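Local coordinates for ABC transporter, substrate binding protein (Polyamine) (Agrobacterium tumefaciens, PDB 4EUO) that binds gamma-aminobutyric acid as the periplasmic substrate-binding protein of an ABC transporter, probably delivering it for uptake, at residues R132-W137 with S174-W179. Residues are numbered along the deposited sequence; the frame is centred on the assembly and turned at random.
Sequences RTFYKW and SDIIWW
Arg132 and Ile176 begin a short parallel pairing of strands 132-135 and 176-179, whose axes diverge by 38°. Asp175 O accepts a hydrogen bond from Arg132 N, and Arg132 O accepts one from Ile177 N. Further along, Trp179 N donates a hydrogen bond to Phe134 O, and Lys136 N donates one to Trp179 O, both at 2.9 Å. In the middle a side chain takes part: Thr133 OG1 donates to Ile177 O at 2.7 Å. OG1 lies anti to the backbone N (chi1 -173°), which turns it to that carbonyl. The same oxygen sits in the plane of the Trp179 indole, at its edge, 3.1 Å from CD1.

Trp179 makes the largest contact. Its CG stands between the backbone N and the carbonyl carbon. The indole lies over the neighbouring strand. Tyr135 CA makes a CH-pi contact over the five-membered ring of Trp179, 3.8 Å from its centroid. The Tyr135 ring forms an offset stack with the six-membered ring of Trp179, centroids 4.5 Å apart and planes at 28°. Trp179 NE1 donates to Ser198 O, which helps fix the indole.

Phe134, Ile176 and Trp178 lie on the other face of the sheet. Phe134 CD2 meets Ile176 CG1 at 3.9 Å, and Phe134 CB packs against Trp178 CZ3. Tyr135 O lies at the indole edge of Trp178, near CE3.

Tyr135 OH is hydrogen-bonded to Glu60 OE2, and both stacked rings meet Trp200 edge-to-face. Glu60 and Trp200 line the GABA pocket, so the stack forms a second shell behind it. Parallel strands joined through helices, as here, are typical of the alpha/beta lobes of periplasmic binding proteins.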
ATOM      1  N   ARG A 132      12.128 -11.254  11.976  1.00 11.35           N
ATOM      2  CA  ARG A 132      11.717  -9.964  11.430  1.00 10.83           C
ATOM      3  C   ARG A 132      10.764 -10.254  10.301  1.00 11.01           C
ATOM      4  O   ARG A 132      10.852 -11.306   9.677  1.00 11.21           O
ATOM      5  CB  ARG A 132      12.896  -9.092  10.972  1.00 11.41           C
ATOM      6  CG  ARG A 132      13.908  -9.804  10.085  1.00 11.16           C
ATOM      7  CD  ARG A 132      15.121 -10.290  10.907  1.00 12.37           C
ATOM      8  NE  ARG A 132      15.964  -9.157  11.310  1.00 11.48           N
ATOM      9  CZ  ARG A 132      16.584  -9.030  12.485  1.00 13.44           C
ATOM     10  NH1 ARG A 132      16.463  -9.981  13.424  1.00 14.31           N
ATOM     11  NH2 ARG A 132      17.350  -7.971  12.726  1.00 12.92           N
ATOM     12  N   THR A 133       9.856  -9.312  10.038  1.00  9.70           N
ATOM     13  CA  THR A 133       8.822  -9.561   9.025  1.00  9.01           C
ATOM     14  C   THR A 133       8.868  -8.593   7.860  1.00 10.28           C
ATOM     15  O   THR A 133       9.142  -7.391   8.015  1.00 10.00           O
ATOM     16  CB  THR A 133       7.436  -9.657   9.715  1.00  9.98           C
ATOM     17  OG1 THR A 133       6.477 -10.059   8.741  1.00  9.83           O
ATOM     18  CG2 THR A 133       6.949  -8.372  10.329  1.00 10.67           C
ATOM     19  N   PHE A 134       8.604  -9.141   6.687  1.00  8.56           N
ATOM     20  CA  PHE A 134       8.601  -8.402   5.417  1.00  7.67           C
ATOM     21  C   PHE A 134       7.437  -8.896   4.590  1.00  9.26           C
ATOM     22  O   PHE A 134       6.998 -10.055   4.751  1.00  9.13           O
ATOM     23  CB  PHE A 134       9.885  -8.693   4.638  1.00  9.63           C
ATOM     24  CG  PHE A 134      11.116  -8.078   5.249  1.00  9.99           C
ATOM     25  CD1 PHE A 134      11.436  -6.739   5.027  1.00 10.75           C
ATOM     26  CD2 PHE A 134      11.974  -8.838   6.030  1.00 11.23           C
ATOM     27  CE1 PHE A 134      12.597  -6.175   5.572  1.00 11.69           C
ATOM     28  CE2 PHE A 134      13.101  -8.251   6.626  1.00 12.14           C
ATOM     29  CZ  PHE A 134      13.421  -6.939   6.370  1.00 11.30           C
ATOM     30  N   TYR A 135       7.016  -8.058   3.636  1.00  7.82           N
ATOM     31  CA  TYR A 135       5.904  -8.375   2.735  1.00  7.64           C
ATOM     32  C   TYR A 135       6.259  -9.533   1.831  1.00  9.22           C
ATOM     33  O   TYR A 135       7.315  -9.555   1.190  1.00  9.10           O
ATOM     34  CB  TYR A 135       5.607  -7.120   1.933  1.00  8.74           C
ATOM     35  CG  TYR A 135       4.379  -7.102   1.058  1.00  9.22           C
ATOM     36  CD1 TYR A 135       3.205  -7.733   1.454  1.00  9.70           C
ATOM     37  CD2 TYR A 135       4.343  -6.309  -0.086  1.00  9.82           C
ATOM     38  CE1 TYR A 135       2.039  -7.614   0.703  1.00  9.26           C
ATOM     39  CE2 TYR A 135       3.176  -6.168  -0.829  1.00  9.92           C
ATOM     40  CZ  TYR A 135       2.027  -6.795  -0.405  1.00  9.13           C
ATOM     41  OH  TYR A 135       0.874  -6.639  -1.130  1.00 11.37           O
ATOM     42  N   LYS A 136       5.326 -10.487   1.735  1.00  8.95           N
ATOM     43  CA  LYS A 136       5.566 -11.684   0.967  1.00  8.32           C
ATOM     44  C   LYS A 136       5.591 -11.508  -0.532  1.00 10.51           C
ATOM     45  O   LYS A 136       6.335 -12.224  -1.242  1.00 10.51           O
ATOM     46  CB  LYS A 136       4.453 -12.693   1.325  1.00  9.66           C
ATOM     47  CG  LYS A 136       4.661 -14.100   0.752  1.00 12.66           C
ATOM     48  CD  LYS A 136       3.606 -15.037   1.349  1.00 15.56           C
ATOM     49  CE  LYS A 136       3.586 -16.410   0.716  1.00 18.17           C
ATOM     50  NZ  LYS A 136       4.893 -17.101   0.873  1.00 18.24           N
ATOM     51  N   TRP A 137       4.728 -10.635  -1.043  1.00  9.35           N
ATOM     52  CA  TRP A 137       4.449 -10.560  -2.473  1.00  9.62           C
ATOM     53  C   TRP A 137       5.342  -9.618  -3.220  1.00  9.38           C
ATOM     54  O   TRP A 137       5.813  -8.618  -2.667  1.00 10.55           O
ATOM     55  CB  TRP A 137       2.964 -10.204  -2.699  1.00 10.12           C
ATOM     56  CG  TRP A 137       2.012 -11.078  -1.931  1.00 10.91           C
ATOM     57  CD1 TRP A 137       1.162 -10.691  -0.937  1.00 13.19           C
ATOM     58  CD2 TRP A 137       1.862 -12.497  -2.059  1.00 11.52           C
ATOM     59  NE1 TRP A 137       0.478 -11.779  -0.447  1.00 14.01           N
ATOM     60  CE2 TRP A 137       0.905 -12.905  -1.103  1.00 14.88           C
ATOM     61  CE3 TRP A 137       2.443 -13.461  -2.892  1.00 14.37           C
ATOM     62  CZ2 TRP A 137       0.509 -14.244  -0.955  1.00 15.21           C
ATOM     63  CZ3 TRP A 137       2.065 -14.798  -2.734  1.00 16.56           C
ATOM     64  CH2 TRP A 137       1.103 -15.169  -1.778  1.00 16.98           C
ATOM     65  N   SER A 174      16.749 -16.819   6.798  1.00 15.05           N
ATOM     66  CA  SER A 174      16.175 -17.788   7.743  1.00 15.60           C
ATOM     67  C   SER A 174      15.486 -17.130   8.922  1.00 15.93           C
ATOM     68  O   SER A 174      14.778 -17.796   9.679  1.00 16.97           O
ATOM     69  CB  SER A 174      17.215 -18.793   8.225  1.00 19.36           C
ATOM     70  OG  SER A 174      18.136 -18.174   9.100  1.00 24.60           O
ATOM     71  N   ASP A 175      15.678 -15.809   9.096  1.00 13.51           N
ATOM     72  CA  ASP A 175      15.045 -15.081  10.187  1.00 13.15           C
ATOM     73  C   ASP A 175      13.836 -14.249   9.746  1.00 12.19           C
ATOM     74  O   ASP A 175      13.267 -13.511  10.549  1.00 13.74           O
ATOM     75  CB  ASP A 175      16.052 -14.265  11.006  1.00 15.06           C
ATOM     76  CG  ASP A 175      16.795 -15.156  12.019  1.00 25.90           C
ATOM     77  OD1 ASP A 175      16.146 -16.065  12.620  1.00 25.64           O
ATOM     78  OD2 ASP A 175      18.001 -14.953  12.207  1.00 29.81           O
ATOM     79  N   ILE A 176      13.412 -14.453   8.495  1.00 11.73           N
ATOM     80  CA  ILE A 176      12.232 -13.739   7.998  1.00 10.73           C
ATOM     81  C   ILE A 176      10.954 -14.574   8.211  1.00 12.22           C
ATOM     82  O   ILE A 176      10.910 -15.776   7.851  1.00 11.71           O
ATOM     83  CB  ILE A 176      12.389 -13.389   6.492  1.00 11.90           C
ATOM     84  CG1 ILE A 176      13.577 -12.427   6.282  1.00 12.56           C
ATOM     85  CG2 ILE A 176      11.048 -12.791   5.944  1.00 11.91           C
ATOM     86  CD1 ILE A 176      13.891 -12.116   4.840  1.00 12.68           C
ATOM     87  N   ILE A 177       9.905 -13.932   8.701  1.00 11.22           N
ATOM     88  CA  ILE A 177       8.564 -14.492   8.674  1.00  9.88           C
ATOM     89  C   ILE A 177       7.815 -13.512   7.730  1.00 11.80           C
ATOM     90  O   ILE A 177       7.791 -12.291   7.993  1.00 11.19           O
ATOM     91  CB  ILE A 177       7.875 -14.558  10.044  1.00 11.81           C
ATOM     92  CG1 ILE A 177       8.637 -15.501  10.987  1.00 12.28           C
ATOM     93  CG2 ILE A 177       6.400 -15.040   9.862  1.00 12.28           C
ATOM     94  CD1 ILE A 177       8.063 -15.584  12.362  1.00 12.68           C
ATOM     95  N   TRP A 178       7.238 -14.014   6.658  1.00 10.54           N
ATOM     96  CA  TRP A 178       6.597 -13.157   5.673  1.00  9.78           C
ATOM     97  C   TRP A 178       5.188 -12.794   6.065  1.00 11.00           C
ATOM     98  O   TRP A 178       4.498 -13.614   6.675  1.00 11.53           O
ATOM     99  CB  TRP A 178       6.564 -13.885   4.321  1.00 10.46           C
ATOM    100  CG  TRP A 178       7.921 -14.301   3.855  1.00 10.10           C
ATOM    101  CD1 TRP A 178       8.487 -15.551   3.969  1.00 12.45           C
ATOM    102  CD2 TRP A 178       8.873 -13.484   3.179  1.00  9.66           C
ATOM    103  NE1 TRP A 178       9.742 -15.548   3.407  1.00 12.22           N
ATOM    104  CE2 TRP A 178      10.011 -14.283   2.924  1.00 11.59           C
ATOM    105  CE3 TRP A 178       8.893 -12.123   2.784  1.00 10.37           C
ATOM    106  CZ2 TRP A 178      11.144 -13.779   2.275  1.00 11.84           C
ATOM    107  CZ3 TRP A 178      10.011 -11.636   2.136  1.00 11.30           C
ATOM    108  CH2 TRP A 178      11.124 -12.456   1.894  1.00 12.26           C
ATOM    109  N   TRP A 179       4.763 -11.555   5.739  1.00  9.58           N
ATOM    110  CA  TRP A 179       3.354 -11.181   5.931  1.00  9.06           C
ATOM    111  C   TRP A 179       2.687 -11.127   4.570  1.00  9.26           C
ATOM    112  O   TRP A 179       3.172 -10.491   3.625  1.00  9.41           O
ATOM    113  CB  TRP A 179       3.125  -9.888   6.761  1.00  8.59           C
ATOM    114  CG  TRP A 179       3.826  -8.629   6.332  1.00  8.43           C
ATOM    115  CD1 TRP A 179       5.033  -8.179   6.777  1.00 10.21           C
ATOM    116  CD2 TRP A 179       3.308  -7.607   5.472  1.00  7.97           C
ATOM    117  NE1 TRP A 179       5.310  -6.940   6.245  1.00  9.59           N
ATOM    118  CE2 TRP A 179       4.274  -6.573   5.426  1.00  9.59           C
ATOM    119  CE3 TRP A 179       2.114  -7.448   4.758  1.00  8.66           C
ATOM    120  CZ2 TRP A 179       4.069  -5.387   4.722  1.00  9.00           C
ATOM    121  CZ3 TRP A 179       1.908  -6.264   4.068  1.00  8.88           C
ATOM    122  CH2 TRP A 179       2.894  -5.266   4.023  1.00  9.17           C
TER